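PDB 6IDP: MATE family efflux transporter from Vibrio cholerae, which probably exports drug-like compounds across the bacterial membrane, passing through conformations whose interchange depends on protons. Local coordinates for residues F52-Q57 / Y133-W137; G98-A103 / W142-M146; A279-V283 / F316-Q321. All coordinates share one frame; numbering follows the deposited sequence.

Contact 1 (F52-Q57 / Y133-W137); sequences FTMPIQ and YWLWW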
loop_
_atom_site.group_PDB
_atom_site.type_symbol
_atom_site.label_atom_id
_atom_site.label_comp_id
_atom_site.label_asym_id
_atom_site.label_seq_id
_atom_site.Cartn_x
_atom_site.Cartn_y
_atom_site.Cartn_z
ATOM N N PHE A 52 -3.610 18.710 -6.600
ATOM C CA PHE A 52 -3.732 18.192 -7.960
ATOM C C PHE A 52 -2.601 17.222 -8.301
ATOM O O PHE A 52 -2.573 16.655 -9.393
ATOM C CB PHE A 52 -3.754 19.340 -8.976
ATOM C CG PHE A 52 -5.054 20.094 -9.020
ATOM C CD1 PHE A 52 -6.106 19.646 -9.803
ATOM C CD2 PHE A 52 -5.220 21.261 -8.290
ATOM C CE1 PHE A 52 -7.301 20.343 -9.848
ATOM C CE2 PHE A 52 -6.411 21.961 -8.331
ATOM C CZ PHE A 52 -7.452 21.503 -9.112
ATOM N N THR A 53 -1.670 17.038 -7.372
ATOM C CA THR A 53 -0.547 16.129 -7.584
ATOM C C THR A 53 -0.840 14.765 -6.956
ATOM O O THR A 53 -0.233 13.757 -7.318
ATOM C CB THR A 53 0.766 16.709 -7.006
ATOM O OG1 THR A 53 0.878 18.094 -7.363
ATOM C CG2 THR A 53 1.976 15.958 -7.544
ATOM N N MET A 54 -1.782 14.740 -6.020
ATOM C CA MET A 54 -2.193 13.497 -5.368
ATOM C C MET A 54 -2.697 12.412 -6.340
ATOM O O MET A 54 -2.302 11.253 -6.210
ATOM C CB MET A 54 -3.264 13.786 -4.310
ATOM C CG MET A 54 -2.745 14.542 -3.093
ATOM S SD MET A 54 -1.268 13.784 -2.385
ATOM C CE MET A 54 -1.082 14.735 -0.878
ATOM N N PRO A 55 -3.561 12.769 -7.313
ATOM C CA PRO A 55 -4.026 11.703 -8.212
ATOM C C PRO A 55 -2.922 11.123 -9.096
ATOM O O PRO A 55 -2.918 9.916 -9.341
ATOM C CB PRO A 55 -5.088 12.403 -9.067
ATOM C CG PRO A 55 -4.736 13.843 -9.006
ATOM C CD PRO A 55 -4.215 14.055 -7.621
ATOM N N ILE A 56 -2.002 11.960 -9.564
ATOM C CA ILE A 56 -0.907 11.478 -10.396
ATOM C C ILE A 56 0.049 10.641 -9.547
ATOM O O ILE A 56 0.772 9.790 -10.065
ATOM C CB ILE A 56 -0.146 12.645 -11.080
ATOM C CG1 ILE A 56 0.473 12.186 -12.401
ATOM C CG2 ILE A 56 0.913 13.238 -10.165
ATOM C CD1 ILE A 56 -0.546 11.773 -13.436
ATOM N N GLN A 57 0.028 10.870 -8.237
ATOM C CA GLN A 57 0.850 10.110 -7.305
ATOM C C GLN A 57 0.296 8.704 -7.115
ATOM O O GLN A 57 1.054 7.736 -7.062
ATOM C CB GLN A 57 0.937 10.823 -5.956
ATOM C CG GLN A 57 1.865 10.155 -4.953
ATOM C CD GLN A 57 1.821 10.825 -3.596
ATOM O OE1 GLN A 57 0.765 10.918 -2.972
ATOM N NE2 GLN A 57 2.971 11.305 -3.134
ATOM N N TYR A 133 7.112 22.546 -10.348
ATOM C CA TYR A 133 6.956 21.622 -9.227
ATOM C C TYR A 133 7.026 20.161 -9.666
ATOM O O TYR A 133 7.655 19.345 -8.995
ATOM C CB TYR A 133 5.641 21.875 -8.482
ATOM C CG TYR A 133 5.409 20.901 -7.346
ATOM C CD1 TYR A 133 6.377 20.703 -6.369
ATOM C CD2 TYR A 133 4.226 20.178 -7.250
ATOM C CE1 TYR A 133 6.177 19.812 -5.332
ATOM C CE2 TYR A 133 4.016 19.285 -6.211
ATOM C CZ TYR A 133 4.994 19.109 -5.256
ATOM O OH TYR A 133 4.795 18.225 -4.222
ATOM N N TRP A 134 6.392 19.833 -10.788
ATOM C CA TRP A 134 6.360 18.447 -11.251
ATOM C C TRP A 134 7.725 17.961 -11.724
ATOM O O TRP A 134 7.990 16.762 -11.720
ATOM C CB TRP A 134 5.328 18.268 -12.370
ATOM C CG TRP A 134 3.931 18.081 -11.862
ATOM C CD1 TRP A 134 3.459 18.411 -10.626
ATOM C CD2 TRP A 134 2.825 17.506 -12.572
ATOM N NE1 TRP A 134 2.128 18.086 -10.525
ATOM C CE2 TRP A 134 1.715 17.530 -11.706
ATOM C CE3 TRP A 134 2.664 16.979 -13.858
ATOM C CZ2 TRP A 134 0.463 17.047 -12.081
ATOM C CZ3 TRP A 134 1.420 16.499 -14.229
ATOM C CH2 TRP A 134 0.336 16.537 -13.343
ATOM N N LEU A 135 8.584 18.887 -12.134
ATOM C CA LEU A 135 9.957 18.536 -12.477
ATOM C C LEU A 135 10.642 17.897 -11.276
ATOM O O LEU A 135 11.143 16.772 -11.354
ATOM C CB LEU A 135 10.736 19.766 -12.945
ATOM C CG LEU A 135 10.337 20.299 -14.322
ATOM C CD1 LEU A 135 11.100 21.570 -14.659
ATOM C CD2 LEU A 135 10.568 19.232 -15.380
ATOM N N TRP A 136 10.641 18.616 -10.158
ATOM C CA TRP A 136 11.224 18.106 -8.925
ATOM C C TRP A 136 10.434 16.924 -8.375
ATOM O O TRP A 136 11.016 15.949 -7.896
ATOM C CB TRP A 136 11.298 19.212 -7.873
ATOM C CG TRP A 136 12.191 20.353 -8.253
ATOM C CD1 TRP A 136 11.803 21.577 -8.716
ATOM C CD2 TRP A 136 13.622 20.379 -8.196
ATOM N NE1 TRP A 136 12.905 22.363 -8.952
ATOM C CE2 TRP A 136 14.034 21.651 -8.641
ATOM C CE3 TRP A 136 14.596 19.451 -7.816
ATOM C CZ2 TRP A 136 15.376 22.016 -8.715
ATOM C CZ3 TRP A 136 15.927 19.817 -7.887
ATOM C CH2 TRP A 136 16.305 21.087 -8.333
ATOM N N TRP A 137 9.109 17.006 -8.445
ATOM C CA TRP A 137 8.273 15.990 -7.821
ATOM C C TRP A 137 8.319 14.650 -8.551
ATOM O O TRP A 137 8.380 13.603 -7.913
ATOM C CB TRP A 137 6.820 16.461 -7.708
ATOM C CG TRP A 137 5.998 15.449 -6.989
ATOM C CD1 TRP A 137 5.829 15.340 -5.642
ATOM C CD2 TRP A 137 5.272 14.365 -7.576
ATOM N NE1 TRP A 137 5.028 14.264 -5.353
ATOM C CE2 TRP A 137 4.673 13.648 -6.523
ATOM C CE3 TRP A 137 5.063 13.935 -8.889
ATOM C CZ2 TRP A 137 3.878 12.527 -6.743
ATOM C CZ3 TRP A 137 4.276 12.823 -9.105
ATOM C CH2 TRP A 137 3.692 12.132 -8.038
#

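Contact 2 (G98-A103 / W142-M146); sequences GGIGVA and WTGAM. With OLC ((2R)-2,3-dihydroxypropyl (9Z)-octadec-9-enoate), chain C; OLC ((2R)-2,3-dihydroxypropyl (9Z)-octadec-9-enoate), chain R; OLC ((2R)-2,3-dihydroxypropyl (9Z)-octadec-9-enoate), chain B.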
loop_
_atom_site.group_PDB
_atom_site.type_symbol
_atom_site.label_atom_id
_atom_site.label_comp_id
_atom_site.label_asym_id
_atom_site.label_seq_id
_atom_site.Cartn_x
_atom_site.Cartn_y
_atom_site.Cartn_z
ATOM N N GLY A 98 11.831 -1.400 -13.766
ATOM C CA GLY A 98 11.280 -0.312 -12.984
ATOM C C GLY A 98 11.930 1.014 -13.321
ATOM O O GLY A 98 11.251 2.034 -13.434
ATOM N N GLY A 99 13.248 0.999 -13.487
ATOM C CA GLY A 99 13.992 2.207 -13.792
ATOM C C GLY A 99 13.542 2.858 -15.081
ATOM O O GLY A 99 13.260 4.055 -15.120
ATOM N N ILE A 100 13.468 2.061 -16.140
ATOM C CA ILE A 100 13.070 2.561 -17.447
ATOM C C ILE A 100 11.582 2.871 -17.485
ATOM O O ILE A 100 11.169 3.920 -17.982
ATOM C CB ILE A 100 13.407 1.551 -18.551
ATOM C CG1 ILE A 100 14.907 1.258 -18.548
ATOM C CG2 ILE A 100 12.954 2.072 -19.910
ATOM C CD1 ILE A 100 15.310 0.162 -19.497
ATOM N N GLY A 101 10.784 1.950 -16.953
ATOM C CA GLY A 101 9.340 2.088 -16.954
ATOM C C GLY A 101 8.872 3.369 -16.295
ATOM O O GLY A 101 8.133 4.149 -16.896
ATOM N N VAL A 102 9.311 3.595 -15.062
ATOM C CA VAL A 102 8.884 4.773 -14.320
ATOM C C VAL A 102 9.404 6.052 -14.981
ATOM O O VAL A 102 8.699 7.060 -15.027
ATOM C CB VAL A 102 9.343 4.704 -12.849
ATOM C CG1 VAL A 102 8.982 5.986 -12.112
ATOM C CG2 VAL A 102 8.703 3.503 -12.158
ATOM N N ALA A 103 10.621 6.000 -15.516
ATOM C CA ALA A 103 11.190 7.137 -16.239
ATOM C C ALA A 103 10.334 7.503 -17.447
ATOM O O ALA A 103 10.050 8.679 -17.684
ATOM C CB ALA A 103 12.615 6.833 -16.675
ATOM N N TRP A 142 10.362 9.026 -9.013
ATOM C CA TRP A 142 11.221 8.025 -9.630
ATOM C C TRP A 142 12.204 7.462 -8.612
ATOM O O TRP A 142 12.399 6.251 -8.527
ATOM C CB TRP A 142 11.980 8.613 -10.824
ATOM C CG TRP A 142 12.800 7.591 -11.564
ATOM C CD1 TRP A 142 12.403 6.837 -12.630
ATOM C CD2 TRP A 142 14.153 7.207 -11.284
ATOM N NE1 TRP A 142 13.423 6.011 -13.033
ATOM C CE2 TRP A 142 14.508 6.217 -12.223
ATOM C CE3 TRP A 142 15.097 7.602 -10.331
ATOM C CZ2 TRP A 142 15.770 5.619 -12.238
ATOM C CZ3 TRP A 142 16.348 7.007 -10.348
ATOM C CH2 TRP A 142 16.673 6.027 -11.293
ATOM N N THR A 143 12.822 8.355 -7.847
ATOM C CA THR A 143 13.781 7.962 -6.822
ATOM C C THR A 143 13.110 7.089 -5.756
ATOM O O THR A 143 13.691 6.111 -5.292
ATOM C CB THR A 143 14.423 9.200 -6.160
ATOM O OG1 THR A 143 14.954 10.058 -7.175
ATOM C CG2 THR A 143 15.543 8.795 -5.220
ATOM N N GLY A 144 11.880 7.444 -5.387
ATOM C CA GLY A 144 11.118 6.675 -4.420
ATOM C C GLY A 144 10.735 5.300 -4.933
ATOM O O GLY A 144 10.778 4.317 -4.193
ATOM N N ALA A 145 10.358 5.235 -6.206
ATOM C CA ALA A 145 10.002 3.972 -6.841
ATOM C C ALA A 145 11.194 3.019 -6.868
ATOM O O ALA A 145 11.050 1.832 -6.582
ATOM C CB ALA A 145 9.486 4.216 -8.250
ATOM N N MET A 146 12.368 3.551 -7.207
ATOM C CA MET A 146 13.590 2.757 -7.279
ATOM C C MET A 146 14.002 2.208 -5.919
ATOM O O MET A 146 14.413 1.051 -5.813
ATOM C CB MET A 146 14.736 3.583 -7.864
ATOM C CG MET A 146 14.537 3.984 -9.308
ATOM S SD MET A 146 14.197 2.577 -10.379
ATOM C CE MET A 146 15.643 1.556 -10.088
HETATM C C10 OLC C . 18.688 2.130 -17.310
HETATM C C9 OLC C . 19.528 1.091 -17.484
HETATM C C11 OLC C . 18.870 3.410 -18.095
HETATM C C8 OLC C . 20.673 1.181 -18.469
HETATM C C24 OLC C . 25.979 -8.481 -19.694
HETATM C C12 OLC C . 18.205 4.546 -17.349
HETATM C C7 OLC C . 21.704 0.129 -18.126
HETATM C C13 OLC C . 16.751 4.208 -17.102
HETATM C C6 OLC C . 21.961 -0.739 -19.339
HETATM C C14 OLC C . 16.133 5.269 -16.219
HETATM C C5 OLC C . 20.801 -1.689 -19.552
HETATM C C4 OLC C . 20.902 -2.843 -18.578
HETATM C C3 OLC C . 20.982 -4.155 -19.329
HETATM C C2 OLC C . 22.431 -4.542 -19.543
HETATM C C21 OLC C . 23.532 -8.135 -19.818
HETATM C C1 OLC C . 22.610 -6.026 -19.297
HETATM C C22 OLC C . 24.721 -8.805 -20.471
HETATM O O19 OLC C . 21.866 -6.610 -18.534
HETATM O O25 OLC C . 27.116 -8.759 -20.479
HETATM O O23 OLC C . 24.518 -10.198 -20.482
HETATM O O20 OLC C . 23.635 -6.736 -19.948
HETATM C C18 OLC R . 14.726 9.872 -13.941
HETATM C C10 OLC R . 11.135 15.165 -18.457
HETATM C C9 OLC R . 11.308 15.906 -19.574
HETATM C C17 OLC R . 13.856 10.976 -13.380
HETATM C C11 OLC R . 10.860 15.821 -17.121
HETATM C C8 OLC R . 11.229 17.418 -19.526
HETATM C C16 OLC R . 12.723 11.265 -14.342
HETATM C C12 OLC R . 10.021 14.896 -16.263
HETATM C C7 OLC R . 11.400 17.977 -20.922
HETATM C C15 OLC R . 12.098 12.609 -14.026
HETATM C C13 OLC R . 10.805 14.474 -15.038
HETATM C C6 OLC R . 10.783 19.358 -20.991
HETATM C C14 OLC R . 11.196 13.018 -15.171
HETATM C C5 OLC R . 10.046 19.522 -22.303
HETATM C C18 OLC B . 10.623 4.432 0.808
HETATM C C10 OLC B . 3.918 2.439 -0.005
HETATM C C9 OLC B . 3.393 1.313 0.521
HETATM C C17 OLC B . 9.720 3.890 -0.278
HETATM C C11 OLC B . 4.489 2.435 -1.405
HETATM C C8 OLC B . 3.369 0.032 -0.283
HETATM C C16 OLC B . 9.450 4.973 -1.301
HETATM C C12 OLC B . 5.181 3.753 -1.681
HETATM C C15 OLC B . 8.073 4.789 -1.904
HETATM C C13 OLC B . 6.125 4.078 -0.543
HETATM C C14 OLC B . 7.013 5.245 -0.924
#

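Contact 3 (A279-V283 / F316-Q321); sequences ALVAV and FVLGFQ. With OLC ((2R)-2,3-dihydroxypropyl (9Z)-octadec-9-enoate), chain P; OLC ((2R)-2,3-dihydroxypropyl (9Z)-octadec-9-enoate), chain N.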
loop_
_atom_site.group_PDB
_atom_site.type_symbol
_atom_site.label_atom_id
_atom_site.label_comp_id
_atom_site.label_asym_id
_atom_site.label_seq_id
_atom_site.Cartn_x
_atom_site.Cartn_y
_atom_site.Cartn_z
ATOM N N ALA A 279 -5.696 1.810 12.259
ATOM C CA ALA A 279 -6.148 0.606 12.952
ATOM C C ALA A 279 -5.699 -0.662 12.230
ATOM O O ALA A 279 -5.593 -1.727 12.839
ATOM C CB ALA A 279 -7.664 0.617 13.103
ATOM N N LEU A 280 -5.426 -0.539 10.934
ATOM C CA LEU A 280 -5.051 -1.684 10.111
ATOM C C LEU A 280 -3.574 -1.672 9.724
ATOM O O LEU A 280 -3.175 -2.339 8.769
ATOM C CB LEU A 280 -5.911 -1.727 8.844
ATOM C CG LEU A 280 -7.334 -2.283 8.959
ATOM C CD1 LEU A 280 -8.145 -1.912 7.728
ATOM C CD2 LEU A 280 -7.318 -3.795 9.151
ATOM N N VAL A 281 -2.764 -0.918 10.460
ATOM C CA VAL A 281 -1.361 -0.769 10.098
ATOM C C VAL A 281 -0.579 -2.074 10.294
ATOM O O VAL A 281 0.374 -2.341 9.565
ATOM C CB VAL A 281 -0.689 0.383 10.898
ATOM C CG1 VAL A 281 -0.589 0.041 12.376
ATOM C CG2 VAL A 281 0.680 0.712 10.319
ATOM N N ALA A 282 -0.991 -2.898 11.251
ATOM C CA ALA A 282 -0.314 -4.173 11.473
ATOM C C ALA A 282 -0.648 -5.155 10.358
ATOM O O ALA A 282 0.200 -5.950 9.942
ATOM C CB ALA A 282 -0.687 -4.757 12.822
ATOM N N VAL A 283 -1.888 -5.103 9.878
ATOM C CA VAL A 283 -2.298 -5.948 8.768
ATOM C C VAL A 283 -1.555 -5.507 7.510
ATOM O O VAL A 283 -1.077 -6.339 6.731
ATOM C CB VAL A 283 -3.818 -5.895 8.538
ATOM C CG1 VAL A 283 -4.212 -6.786 7.373
ATOM C CG2 VAL A 283 -4.557 -6.317 9.797
ATOM N N PHE A 316 -4.161 -13.978 14.166
ATOM C CA PHE A 316 -3.671 -12.721 14.710
ATOM C C PHE A 316 -4.560 -11.558 14.280
ATOM O O PHE A 316 -4.991 -10.765 15.111
ATOM C CB PHE A 316 -2.225 -12.454 14.285
ATOM C CG PHE A 316 -1.749 -11.068 14.620
ATOM C CD1 PHE A 316 -1.320 -10.757 15.902
ATOM C CD2 PHE A 316 -1.744 -10.072 13.660
ATOM C CE1 PHE A 316 -0.890 -9.477 16.214
ATOM C CE2 PHE A 316 -1.315 -8.785 13.967
ATOM C CZ PHE A 316 -0.888 -8.491 15.245
ATOM N N VAL A 317 -4.831 -11.469 12.980
ATOM C CA VAL A 317 -5.622 -10.374 12.429
ATOM C C VAL A 317 -6.999 -10.271 13.080
ATOM O O VAL A 317 -7.413 -9.192 13.503
ATOM C CB VAL A 317 -5.791 -10.522 10.905
ATOM C CG1 VAL A 317 -6.845 -9.555 10.388
ATOM C CG2 VAL A 317 -4.460 -10.291 10.206
ATOM N N LEU A 318 -7.701 -11.397 13.172
ATOM C CA LEU A 318 -9.016 -11.427 13.803
ATOM C C LEU A 318 -8.950 -11.015 15.272
ATOM O O LEU A 318 -9.751 -10.202 15.729
ATOM C CB LEU A 318 -9.632 -12.822 13.679
ATOM C CG LEU A 318 -10.025 -13.194 12.252
ATOM C CD1 LEU A 318 -10.624 -14.588 12.200
ATOM C CD2 LEU A 318 -10.996 -12.161 11.706
ATOM N N GLY A 319 -7.993 -11.575 16.002
ATOM C CA GLY A 319 -7.839 -11.264 17.412
ATOM C C GLY A 319 -7.413 -9.829 17.668
ATOM O O GLY A 319 -7.982 -9.142 18.513
ATOM N N PHE A 320 -6.410 -9.378 16.924
ATOM C CA PHE A 320 -5.831 -8.052 17.104
ATOM C C PHE A 320 -6.828 -6.937 16.772
ATOM O O PHE A 320 -6.946 -5.961 17.516
ATOM C CB PHE A 320 -4.570 -7.926 16.242
ATOM C CG PHE A 320 -3.807 -6.650 16.443
ATOM C CD1 PHE A 320 -3.137 -6.400 17.631
ATOM C CD2 PHE A 320 -3.726 -5.716 15.423
ATOM C CE1 PHE A 320 -2.420 -5.227 17.805
ATOM C CE2 PHE A 320 -3.011 -4.543 15.588
ATOM C CZ PHE A 320 -2.358 -4.297 16.781
ATOM N N GLN A 321 -7.552 -7.085 15.665
ATOM C CA GLN A 321 -8.540 -6.081 15.283
ATOM C C GLN A 321 -9.778 -6.115 16.186
ATOM O O GLN A 321 -10.489 -5.121 16.296
ATOM C CB GLN A 321 -8.956 -6.257 13.817
ATOM C CG GLN A 321 -7.806 -6.181 12.809
ATOM C CD GLN A 321 -7.020 -4.886 12.891
ATOM O OE1 GLN A 321 -7.586 -3.811 13.106
ATOM N NE2 GLN A 321 -5.705 -4.984 12.720
HETATM C C18 OLC P . 3.915 -6.761 14.646
HETATM C C10 OLC P . 1.979 -13.557 16.800
HETATM C C9 OLC P . 2.403 -14.142 17.942
HETATM C C17 OLC P . 2.613 -7.412 15.064
HETATM C C11 OLC P . 2.822 -13.611 15.542
HETATM C C8 OLC P . 3.730 -14.871 17.996
HETATM C C16 OLC P . 2.783 -8.916 15.100
HETATM C C12 OLC P . 2.010 -13.168 14.343
HETATM C C7 OLC P . 4.197 -14.985 19.433
HETATM C C15 OLC P . 2.693 -9.475 13.698
HETATM C C13 OLC P . 1.791 -11.671 14.376
HETATM C C6 OLC P . 3.975 -16.391 19.949
HETATM C C14 OLC P . 2.962 -10.962 13.735
HETATM C C5 OLC P . 5.007 -17.324 19.355
HETATM C C18 OLC N . -5.851 2.614 17.267
HETATM C C17 OLC N . -5.236 1.371 16.662
HETATM C C16 OLC N . -3.728 1.466 16.744
HETATM C C12 OLC N . 0.566 -0.765 15.850
HETATM C C15 OLC N . -3.102 0.222 16.152
HETATM C C13 OLC N . -0.938 -0.940 15.845
HETATM C C14 OLC N . -1.599 0.401 16.075
#

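Contact 1 (F52-Q57 / Y133-W137)
Thr53 and Trp137 meet methyl to ring: CG2 of Thr53 sits over one face of the indole, 3.7 Å from the centroid of the six-membered ring and 14° off the ring normal. That position meets the definition of a CH-pi contact. The far rim of the same indole is met near its plane by Gln57, whose CB lies 3.5 Å from Trp137 CZ2, and the methyl CG2 of Ile56 comes in obliquely, 3.6 Å from Trp137 CZ3. Tyr133 offers its edge, with CE2 3.5 Å from Thr53 OG1, while one of its faces is overlaid by CB of Trp137 from the next turn of its own helix. Trp134 also turns an edge to the same hydroxyl: its NE1 gives a weak hydrogen bond to Thr53 OG1, at 3.4 Å and 157°. Phe52 O also lies at the Trp134 edge, near its plane, and Ile56 CG2 approaches that ring obliquely. The stronger partner of the Thr53 hydroxyl is the backbone O of Ala49, so the indole N-H is an additional hold on an oxygen already bonded. Rotation about the Thr53 CA-CB bond explains the division of labour, since CG2 is anti to the backbone N (OG1 at chi1 -44°) and the methyl faces Trp137 while the hydroxyl lies beside the backbone N. The contact is largely buried and joins the start of helix 54-80 to helix 124-156. Around it, Ile56 reaches Leu109 of helix 84-111 and Leu116 of helix 113-119, Trp134 touches Tyr110 and Arg113, and Tyr133 leans on helix 189-213 through Ile189 and Asp190.

Contact 2 (G98-A103 / W142-M146)
Trp142 spans the gap to Gly99 and its neighbours, and its side chain can be traced atom by atom. CB lies 4.0 Å from C17 of the monoolein of chain R, the lipid whose terminal C18 then covers one face of the indole. CG is placed anti to the backbone N (chi1 -175°), which carries the ring out to the side of helix 84-111. There CD1 is 3.6 Å from Val102 CG1, which approaches obliquely, and the backbone N of Ala103 lies at the ring edge. NE1 comes next and makes the polar link: it donates to Gly99 O at 2.9 Å with an N-H...O angle of 175°. The acceptor lies almost exactly in the indole plane, and the N-H is aimed in the carbonyl plane at a lone pair of the oxygen. Gly99 O also accepts a weak, longer bond from Ala103 N within its own helix, so two donors share it. Farther along the ring, CZ2 is 4.0 Å from C14 of the monoolein of chain C, which places this rim next to lipid. Opposite the chain R lipid, the other indole face is covered by CG of Met146, one turn on; the bent methionine chain then brings SD to 3.4 Å from Gly99 CA, directly against the glycine backbone. Val102 CG2 and Ala145 CB complete the interface at 4.0 Å. With segment axes 9.8 Å apart and running at 152°, this is an antiparallel pair of transmembrane helices, stitched side chain to main chain beside bound lipid, within the first of the two helical bundles of the MATE fold.

Contact 3 (A279-V283 / F316-Q321)
Ala282 fits against Phe316 and Phe320 where two transmembrane helices pack in the C-terminal helical bundle of the MATE fold, just past an interruption between two helices. It is evident at Leu280, which leaves helical backbone angles (phi -108°, psi 19°) after helix 263-279 and stands at the N-cap position of helix 281-299. Apolar side chains form the first group of contacts. CB of Ala282 is 3.6 Å from CE2 of Phe320, approached obliquely, and 4.2 Å from CE2 of Phe316, where it lies at the ring edge. Both phenylalanines hold CG anti to the backbone N (chi1 170° in Phe316), which lays their rings along one side of helix 303-330, with CZ of Phe316 over a face of Phe320.

Lipid forms the second group. C13 of the monoolein of chain P sits over the face of Phe316, 3.6 Å from its CD1, on the side opposite that covered by CB of Phe320. The monoolein of chain N brings its own C13 to the edge of Phe320, 3.8 Å from CZ, and the same carbon touches CG1 of Val281. Phe316 is therefore sandwiched between Phe320 and an acyl chain, while Phe320 meets lipid at its edge. On the inner side, Ala279, Leu280 and Val317 reach helix 360-375, through Leu360, Leu363 and Leu368.

Polar contact is limited to the Gln321 amide, whose orientation is doubtful; Gln321 CD lies 3.5 Å from Ala279 O. CD2 of Leu280 is 3.9 Å from Gln321 CD, and the two side chains cross at about a right angle. One helical turn away, the two valines meet by their branches, with Val283 CG2 4.0 Å from Val317 CG2.

In the fold
Contacts 1 and 2 share helix 124-156, which meets helix 54-80 in the first and helix 84-111 in the second; these two partners follow each other in the chain, and the segments of the two contacts alternate in sequence. Their centres are 15 Å apart, with nearest atoms about 5 Å apart. Contact 3 comes later, on helices 281-299 and 303-330, across the chain's centre: its centre is 32 Å from either of the others, and its nearest atoms are about 17 and 18 Å away. The split follows the N- and C-terminal halves of the chain, consistent with two helical bundles, each packed internally, that could shift relative to one another during transport.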